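Local coordinates for protein serine--tRNA ligase, cytoplasmic (PDB 3QO8) that catalyses the ATP-dependent attachment of serine to tRNA(Ser), activating serine as Ser-AMP and then passing it to the acceptor end of the tRNA, at residues E216-A219 with K220-L224; S371-T374 with D375-R379; P166-G169 with V170-V173. One frame throughout, in Å; residues are numbered along the deposited sequence.

Contact 1. Residues E216-A219 with K220-L224; sequences EVMA and KTAQL
Met218 and Ala222 meet where the chain leaves helix 215-218, with the thioether sulfur SD of Met218 3.9 Å from CB of Ala222. Met218 carries CG anti to its own nitrogen (chi1 177°) and then bends at both chi2 and chi3, which folds the sulfur back toward the turn. The same two residues are joined through the backbone, since the carbonyl of Met218 takes two donors: N of Ala222 lies almost straight out from it at 2.9 Å, while N of Thr221, also 2.9 Å from Met218 O, stands well above the carbonyl plane. CG2 of Thr221 lies 3.6 Å from this twice-accepting Met218 O, and Thr221 OG1 bonds to Ser252. Lys220 runs back along the helix end, its CG 3.5 Å from Glu216 O. The backbone N of Lys220 donates to Val217 O. Water 1 gives one proton to Ala219 O (2.7 Å) and the other to Ala222 O, bridging the turn. Phe227 and Gln249 cover Met218 and Ala222. The whole is the C-terminal end of helix 215-218 passing into the loop before helix 224-229; the side chain of Thr221 is about 5 Å from that of Glu248, a probable serine-binding residue of the class II synthetase core.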
loop_
_atom_site.group_PDB
_atom_site.type_symbol
_atom_site.label_atom_id
_atom_site.label_comp_id
_atom_site.label_asym_id
_atom_site.label_seq_id
_atom_site.Cartn_x
_atom_site.Cartn_y
_atom_site.Cartn_z
ATOM N N GLU A 216 -7.204 -1.127 -17.131
ATOM C CA GLU A 216 -8.353 -1.645 -17.861
ATOM C C GLU A 216 -9.362 -2.332 -16.936
ATOM O O GLU A 216 -10.566 -2.234 -17.144
ATOM C CB GLU A 216 -7.909 -2.601 -18.967
ATOM C CG GLU A 216 -6.756 -2.085 -19.828
ATOM C CD GLU A 216 -5.380 -2.454 -19.275
ATOM O OE1 GLU A 216 -4.429 -2.583 -20.081
ATOM O OE2 GLU A 216 -5.243 -2.614 -18.042
ATOM N N VAL A 217 -8.877 -3.031 -15.918
ATOM C CA VAL A 217 -9.774 -3.670 -14.963
ATOM C C VAL A 217 -10.414 -2.634 -14.032
ATOM O O VAL A 217 -11.615 -2.697 -13.740
ATOM C CB VAL A 217 -9.054 -4.759 -14.119
ATOM C CG1 VAL A 217 -10.074 -5.624 -13.402
ATOM C CG2 VAL A 217 -8.173 -5.617 -15.000
ATOM N N MET A 218 -9.618 -1.681 -13.561
ATOM C CA MET A 218 -10.143 -0.657 -12.660
ATOM C C MET A 218 -11.268 0.104 -13.362
ATOM O O MET A 218 -12.318 0.388 -12.778
ATOM C CB MET A 218 -9.025 0.299 -12.214
ATOM C CG MET A 218 -9.504 1.457 -11.332
ATOM S SD MET A 218 -10.184 0.947 -9.732
ATOM C CE MET A 218 -8.651 0.779 -8.805
ATOM N N ALA A 219 -11.050 0.404 -14.635
ATOM C CA ALA A 219 -12.020 1.159 -15.419
ATOM C C ALA A 219 -13.369 0.442 -15.508
ATOM O O ALA A 219 -14.393 1.076 -15.745
ATOM C CB ALA A 219 -11.462 1.450 -16.810
ATOM N N LYS A 220 -13.387 -0.871 -15.293
ATOM C CA LYS A 220 -14.652 -1.603 -15.366
ATOM C C LYS A 220 -15.450 -1.560 -14.058
ATOM O O LYS A 220 -16.622 -1.945 -14.018
ATOM C CB LYS A 220 -14.437 -3.053 -15.802
ATOM C CG LYS A 220 -13.912 -3.218 -17.231
ATOM C CD LYS A 220 -14.125 -4.648 -17.714
ATOM C CE LYS A 220 -13.432 -4.928 -19.040
ATOM N NZ LYS A 220 -12.132 -5.636 -18.846
ATOM N N THR A 221 -14.835 -1.089 -12.985
ATOM C CA THR A 221 -15.557 -1.089 -11.723
ATOM C C THR A 221 -15.644 0.279 -11.038
ATOM O O THR A 221 -16.521 0.494 -10.204
ATOM C CB THR A 221 -15.025 -2.175 -10.761
ATOM O OG1 THR A 221 -15.915 -2.307 -9.637
ATOM C CG2 THR A 221 -13.599 -1.860 -10.306
ATOM N N ALA A 222 -14.759 1.201 -11.408
ATOM C CA ALA A 222 -14.782 2.556 -10.856
ATOM C C ALA A 222 -15.380 3.549 -11.853
ATOM O O ALA A 222 -15.185 3.417 -13.066
ATOM C CB ALA A 222 -13.377 2.991 -10.459
ATOM N N GLN A 223 -16.103 4.545 -11.346
ATOM C CA GLN A 223 -16.668 5.578 -12.216
ATOM C C GLN A 223 -15.636 6.668 -12.495
ATOM O O GLN A 223 -14.674 6.824 -11.742
ATOM C CB GLN A 223 -17.974 6.164 -11.638
ATOM C CG GLN A 223 -17.855 6.877 -10.286
ATOM C CD GLN A 223 -19.220 7.352 -9.741
ATOM O OE1 GLN A 223 -20.033 6.547 -9.284
ATOM N NE2 GLN A 223 -19.465 8.662 -9.793
ATOM N N LEU A 224 -15.854 7.425 -13.569
ATOM C CA LEU A 224 -14.908 8.447 -14.023
ATOM C C LEU A 224 -14.456 9.399 -12.920
ATOM O O LEU A 224 -13.273 9.726 -12.809
ATOM C CB LEU A 224 -15.509 9.257 -15.173
ATOM C CG LEU A 224 -14.648 10.420 -15.669
ATOM C CD1 LEU A 224 -13.313 9.907 -16.179
ATOM C CD2 LEU A 224 -15.370 11.208 -16.749
HETATM O O HOH W 1 -16.856 1.968 -14.989
#

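Contact 2. Residues S371-T374 with D375-R379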
loop_
_atom_site.group_PDB
_atom_site.type_symbol
_atom_site.label_atom_id
_atom_site.label_comp_id
_atom_site.label_asym_id
_atom_site.label_seq_id
_atom_site.Cartn_x
_atom_site.Cartn_y
_atom_site.Cartn_z
ATOM N N SER A 371 -24.150 -0.781 0.173
ATOM C CA SER A 371 -24.797 -0.529 -1.109
ATOM C C SER A 371 -25.217 -1.811 -1.801
ATOM O O SER A 371 -24.471 -2.778 -1.817
ATOM C CB SER A 371 -23.837 0.209 -2.048
ATOM O OG SER A 371 -23.434 1.454 -1.506
ATOM N N ASN A 372 -26.411 -1.802 -2.382
ATOM C CA ASN A 372 -26.805 -2.809 -3.358
ATOM C C ASN A 372 -26.590 -2.201 -4.734
ATOM O O ASN A 372 -27.226 -1.200 -5.088
ATOM C CB ASN A 372 -28.271 -3.213 -3.187
ATOM C CG ASN A 372 -28.662 -4.396 -4.066
ATOM O OD1 ASN A 372 -27.898 -4.819 -4.941
ATOM N ND2 ASN A 372 -29.859 -4.930 -3.838
ATOM N N CYS A 373 -25.661 -2.782 -5.487
ATOM C CA CYS A 373 -25.312 -2.294 -6.818
ATOM C C CYS A 373 -25.979 -3.155 -7.893
ATOM O O CYS A 373 -25.650 -3.057 -9.079
ATOM C CB CYS A 373 -23.776 -2.279 -6.995
ATOM S SG CYS A 373 -22.941 -1.126 -5.821
ATOM N N THR A 374 -26.927 -3.988 -7.468
ATOM C CA THR A 374 -27.593 -4.944 -8.355
ATOM C C THR A 374 -26.610 -5.516 -9.391
ATOM O O THR A 374 -25.550 -6.025 -9.005
ATOM C CB THR A 374 -28.911 -4.377 -8.986
ATOM O OG1 THR A 374 -28.628 -3.243 -9.817
ATOM C CG2 THR A 374 -29.890 -3.966 -7.890
ATOM N N ASP A 375 -26.930 -5.445 -10.682
ATOM C CA ASP A 375 -26.030 -6.021 -11.692
ATOM C C ASP A 375 -25.289 -4.986 -12.528
ATOM O O ASP A 375 -24.876 -5.275 -13.645
ATOM C CB ASP A 375 -26.790 -6.968 -12.627
ATOM C CG ASP A 375 -27.978 -6.290 -13.306
ATOM O OD1 ASP A 375 -28.005 -5.044 -13.372
ATOM O OD2 ASP A 375 -28.881 -7.010 -13.783
ATOM N N TYR A 376 -25.126 -3.781 -11.993
ATOM C CA TYR A 376 -24.479 -2.690 -12.718
ATOM C C TYR A 376 -23.008 -3.024 -12.981
ATOM O O TYR A 376 -22.501 -2.824 -14.084
ATOM C CB TYR A 376 -24.584 -1.412 -11.886
ATOM C CG TYR A 376 -24.246 -0.110 -12.588
ATOM C CD1 TYR A 376 -25.200 0.556 -13.351
ATOM C CD2 TYR A 376 -22.987 0.469 -12.459
ATOM C CE1 TYR A 376 -24.909 1.755 -13.973
ATOM C CE2 TYR A 376 -22.682 1.668 -13.078
ATOM C CZ TYR A 376 -23.651 2.306 -13.834
ATOM O OH TYR A 376 -23.375 3.507 -14.442
ATOM N N GLN A 377 -22.324 -3.537 -11.962
ATOM C CA GLN A 377 -20.907 -3.866 -12.101
ATOM C C GLN A 377 -20.716 -5.234 -12.749
ATOM O O GLN A 377 -19.841 -5.415 -13.596
ATOM C CB GLN A 377 -20.208 -3.819 -10.742
ATOM C CG GLN A 377 -20.250 -2.440 -10.092
ATOM C CD GLN A 377 -20.141 -2.520 -8.583
ATOM O OE1 GLN A 377 -20.825 -3.322 -7.941
ATOM N NE2 GLN A 377 -19.261 -1.708 -8.009
ATOM N N SER A 378 -21.547 -6.190 -12.357
ATOM C CA SER A 378 -21.424 -7.543 -12.866
ATOM C C SER A 378 -21.697 -7.629 -14.366
ATOM O O SER A 378 -21.116 -8.461 -15.044
ATOM C CB SER A 378 -22.338 -8.485 -12.093
ATOM O OG SER A 378 -23.656 -7.995 -12.088
ATOM N N ARG A 379 -22.579 -6.772 -14.889
ATOM C CA ARG A 379 -22.768 -6.703 -16.338
ATOM C C ARG A 379 -21.456 -6.286 -16.992
ATOM O O ARG A 379 -21.030 -6.864 -17.983
ATOM C CB ARG A 379 -23.902 -5.725 -16.717
ATOM C CG ARG A 379 -24.119 -5.582 -18.229
ATOM C CD ARG A 379 -25.408 -4.783 -18.566
ATOM N NE ARG A 379 -26.612 -5.518 -18.184
ATOM C CZ ARG A 379 -27.277 -5.329 -17.049
ATOM N NH1 ARG A 379 -26.880 -4.403 -16.179
ATOM N NH2 ARG A 379 -28.346 -6.060 -16.784
HETATM O O HOH W 2 -23.126 -4.852 -9.752
#
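Strand 363-372 ends at Asn372, and the chain then reverses through a type II' beta turn from Cys373 to Tyr376 into the short helix 376-381. The turn is closed by Tyr376 N, which donates to Cys373 O at 3.0 Å with an N-H...O angle of 165°. Thr374 occupies the second position of the turn with a positive phi of 37°, a conformation more often taken by glycine. Just before it, OD1 of Asn372 accepts from Thr374 N at 2.8 Å, the donor standing above the amide plane; this is an Asx turn, and it leads the strand end into the beta turn. One helical turn on, Arg379 N bonds to Asp375 O.

Across the turn the amide of Gln377 reaches back to Cys373, its OE1 3.3 Å from Cys373 CB and 3.7 Å from Cys373 SG. The chain of Gln377 is extended beyond CG, which carries the amide that far. Its NE2 donates to Glu248, which would place Gln377 in the second shell, behind a residue that binds serine by analogy with relatives. Water 2 accepts from Gln377 N at 2.7 Å and also lies 2.8 Å from Thr374 O, in a position to donate, so that it spans the helix start and the turn. Asp375 and Arg379 form a two-armed salt bridge, Arg379 NH1 to Asp375 OD1 (3.1 Å) and NH2 to OD2, both bonds weak.

Backbone bonds from Cys373 and Thr374 to Cys400 join the turn to strand 399-404, which pairs antiparallel with strand 363-372. Trp313 of helix 312-329 packs on Asn372 and Thr374, while Tyr376 reaches Val108 O with its hydroxyl.

Contact 3. Residues P166-G169 with V170-V173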
loop_
_atom_site.group_PDB
_atom_site.type_symbol
_atom_site.label_atom_id
_atom_site.label_comp_id
_atom_site.label_asym_id
_atom_site.label_seq_id
_atom_site.Cartn_x
_atom_site.Cartn_y
_atom_site.Cartn_z
ATOM N N PRO A 166 1.558 12.455 14.039
ATOM C CA PRO A 166 1.218 13.242 12.852
ATOM C C PRO A 166 2.342 14.191 12.449
ATOM O O PRO A 166 2.458 14.542 11.277
ATOM C CB PRO A 166 -0.009 14.052 13.301
ATOM C CG PRO A 166 0.174 14.196 14.800
ATOM C CD PRO A 166 0.805 12.879 15.237
ATOM N N GLU A 167 3.158 14.618 13.404
ATOM C CA GLU A 167 4.194 15.588 13.068
ATOM C C GLU A 167 5.269 14.963 12.169
ATOM O O GLU A 167 5.625 15.515 11.130
ATOM C CB GLU A 167 4.808 16.209 14.328
ATOM C CG GLU A 167 5.975 17.140 14.032
ATOM C CD GLU A 167 6.274 18.116 15.169
ATOM O OE1 GLU A 167 5.367 18.383 15.995
ATOM O OE2 GLU A 167 7.421 18.617 15.226
ATOM N N ARG A 168 5.785 13.806 12.567
ATOM C CA ARG A 168 6.796 13.134 11.761
ATOM C C ARG A 168 6.140 12.561 10.499
ATOM O O ARG A 168 6.755 12.510 9.436
ATOM C CB ARG A 168 7.506 12.053 12.584
ATOM C CG ARG A 168 8.218 12.626 13.816
ATOM C CD ARG A 168 9.002 11.557 14.560
ATOM N NE ARG A 168 9.880 12.113 15.590
ATOM C CZ ARG A 168 9.558 12.208 16.877
ATOM N NH1 ARG A 168 8.370 11.801 17.299
ATOM N NH2 ARG A 168 10.424 12.706 17.747
ATOM N N GLY A 169 4.880 12.157 10.621
ATOM C CA GLY A 169 4.110 11.736 9.468
ATOM C C GLY A 169 4.073 12.810 8.390
ATOM O O GLY A 169 4.366 12.548 7.229
ATOM N N VAL A 170 3.716 14.032 8.772
ATOM C CA VAL A 170 3.619 15.110 7.793
ATOM C C VAL A 170 4.960 15.424 7.140
ATOM O O VAL A 170 5.026 15.629 5.937
ATOM C CB VAL A 170 3.001 16.391 8.397
ATOM C CG1 VAL A 170 3.161 17.552 7.442
ATOM C CG2 VAL A 170 1.536 16.157 8.719
ATOM N N ARG A 171 6.030 15.439 7.927
ATOM C CA ARG A 171 7.354 15.726 7.383
ATOM C C ARG A 171 7.776 14.707 6.331
ATOM O O ARG A 171 8.433 15.045 5.349
ATOM C CB ARG A 171 8.404 15.788 8.494
ATOM C CG ARG A 171 9.824 16.002 7.967
ATOM C CD ARG A 171 10.811 16.325 9.079
ATOM N NE ARG A 171 10.729 15.381 10.189
ATOM C CZ ARG A 171 11.131 14.113 10.129
ATOM N NH1 ARG A 171 11.638 13.618 9.001
ATOM N NH2 ARG A 171 11.019 13.335 11.196
ATOM N N ILE A 172 7.383 13.458 6.532
ATOM C CA ILE A 172 7.845 12.373 5.672
ATOM C C ILE A 172 6.947 12.109 4.450
ATOM O O ILE A 172 7.445 11.779 3.380
ATOM C CB ILE A 172 8.082 11.093 6.516
ATOM C CG1 ILE A 172 9.327 11.307 7.398
ATOM C CG2 ILE A 172 8.214 9.867 5.628
ATOM C CD1 ILE A 172 9.508 10.302 8.502
ATOM N N VAL A 173 5.637 12.298 4.610
ATOM C CA VAL A 173 4.659 11.969 3.573
ATOM C C VAL A 173 3.905 13.191 3.016
ATOM O O VAL A 173 3.416 13.162 1.893
ATOM C CB VAL A 173 3.566 11.025 4.125
ATOM C CG1 VAL A 173 2.849 10.332 2.978
ATOM C CG2 VAL A 173 4.162 10.020 5.081
#
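Helix 166-173 is a short two-turn helix at the dimer interface, and the contact between its halves is the alpha-helical ladder that builds it, N-H of residue i+4 to C=O of residue i. Its shortest rung runs from Val170 N to Pro166 O, 2.8 Å; Arg171 N donates likewise to Glu167 O, Ile172 N to Arg168 O and Val173 N to Gly169 O. Gly169 O also takes a weak bond from Ile172 N, so two donors converge on the last carbonyl of the first half.

Branched side chains of the second half lie over carbonyl oxygens of the first. CG2 of Val170 sits 3.2 Å from Pro166 O, placed there by a chi1 of 169°, which sets this methyl anti to the carbonyl carbon of Val170, and CG2 of Val173 is 3.3 Å from Gly169 O. Ile172 covers Arg168 O with CB, CG1 and CD1. Arg168 and Arg171 run side by side in the same direction, their guanidinium planes 82° apart. The bend of Arg171 at chi3 brings its NH2 to CB and CG of Arg168, 3.9 Å from CG.

Both arginines find polar partners beyond the helix: Arg168 forms salt bridges to Asp165 and to Glu258 of the second subunit, and Arg171 NH1 donates to the Ala253 carbonyl of that subunit. Opposite charge close to Arg168 and a carbonyl at Arg171 would probably offset the repulsion between two neighbouring cations. The pair contributes to the join with the other half of the homodimer, alongside backbone bonds from Ile172 and a bond from Lys241 of the second subunit to Val173 O.

Contact 2 is buried, contact 1 lies at the surface, and contact 3 is partly buried against the second subunit. No two share a helix or strand: contact 1 ends helix 215-218, contact 2 joins strand 363-372 to helix 376-381, and contact 3 lies within helix 166-173. Contacts 1 and 2 touch where Thr221 OG1 comes within 3.8 Å of Gln377 NE2, both near Glu248. Contact 3 is remote within one chain, its centre 32 Å from that of contact 1, yet across the dimer Arg171 of the second subunit packs on Val217. The chemistry differs accordingly: a water-bridged helix-to-loop turn, a salt bridge one helical turn long, Asp375 to Arg379, and arginines reaching the partner chain.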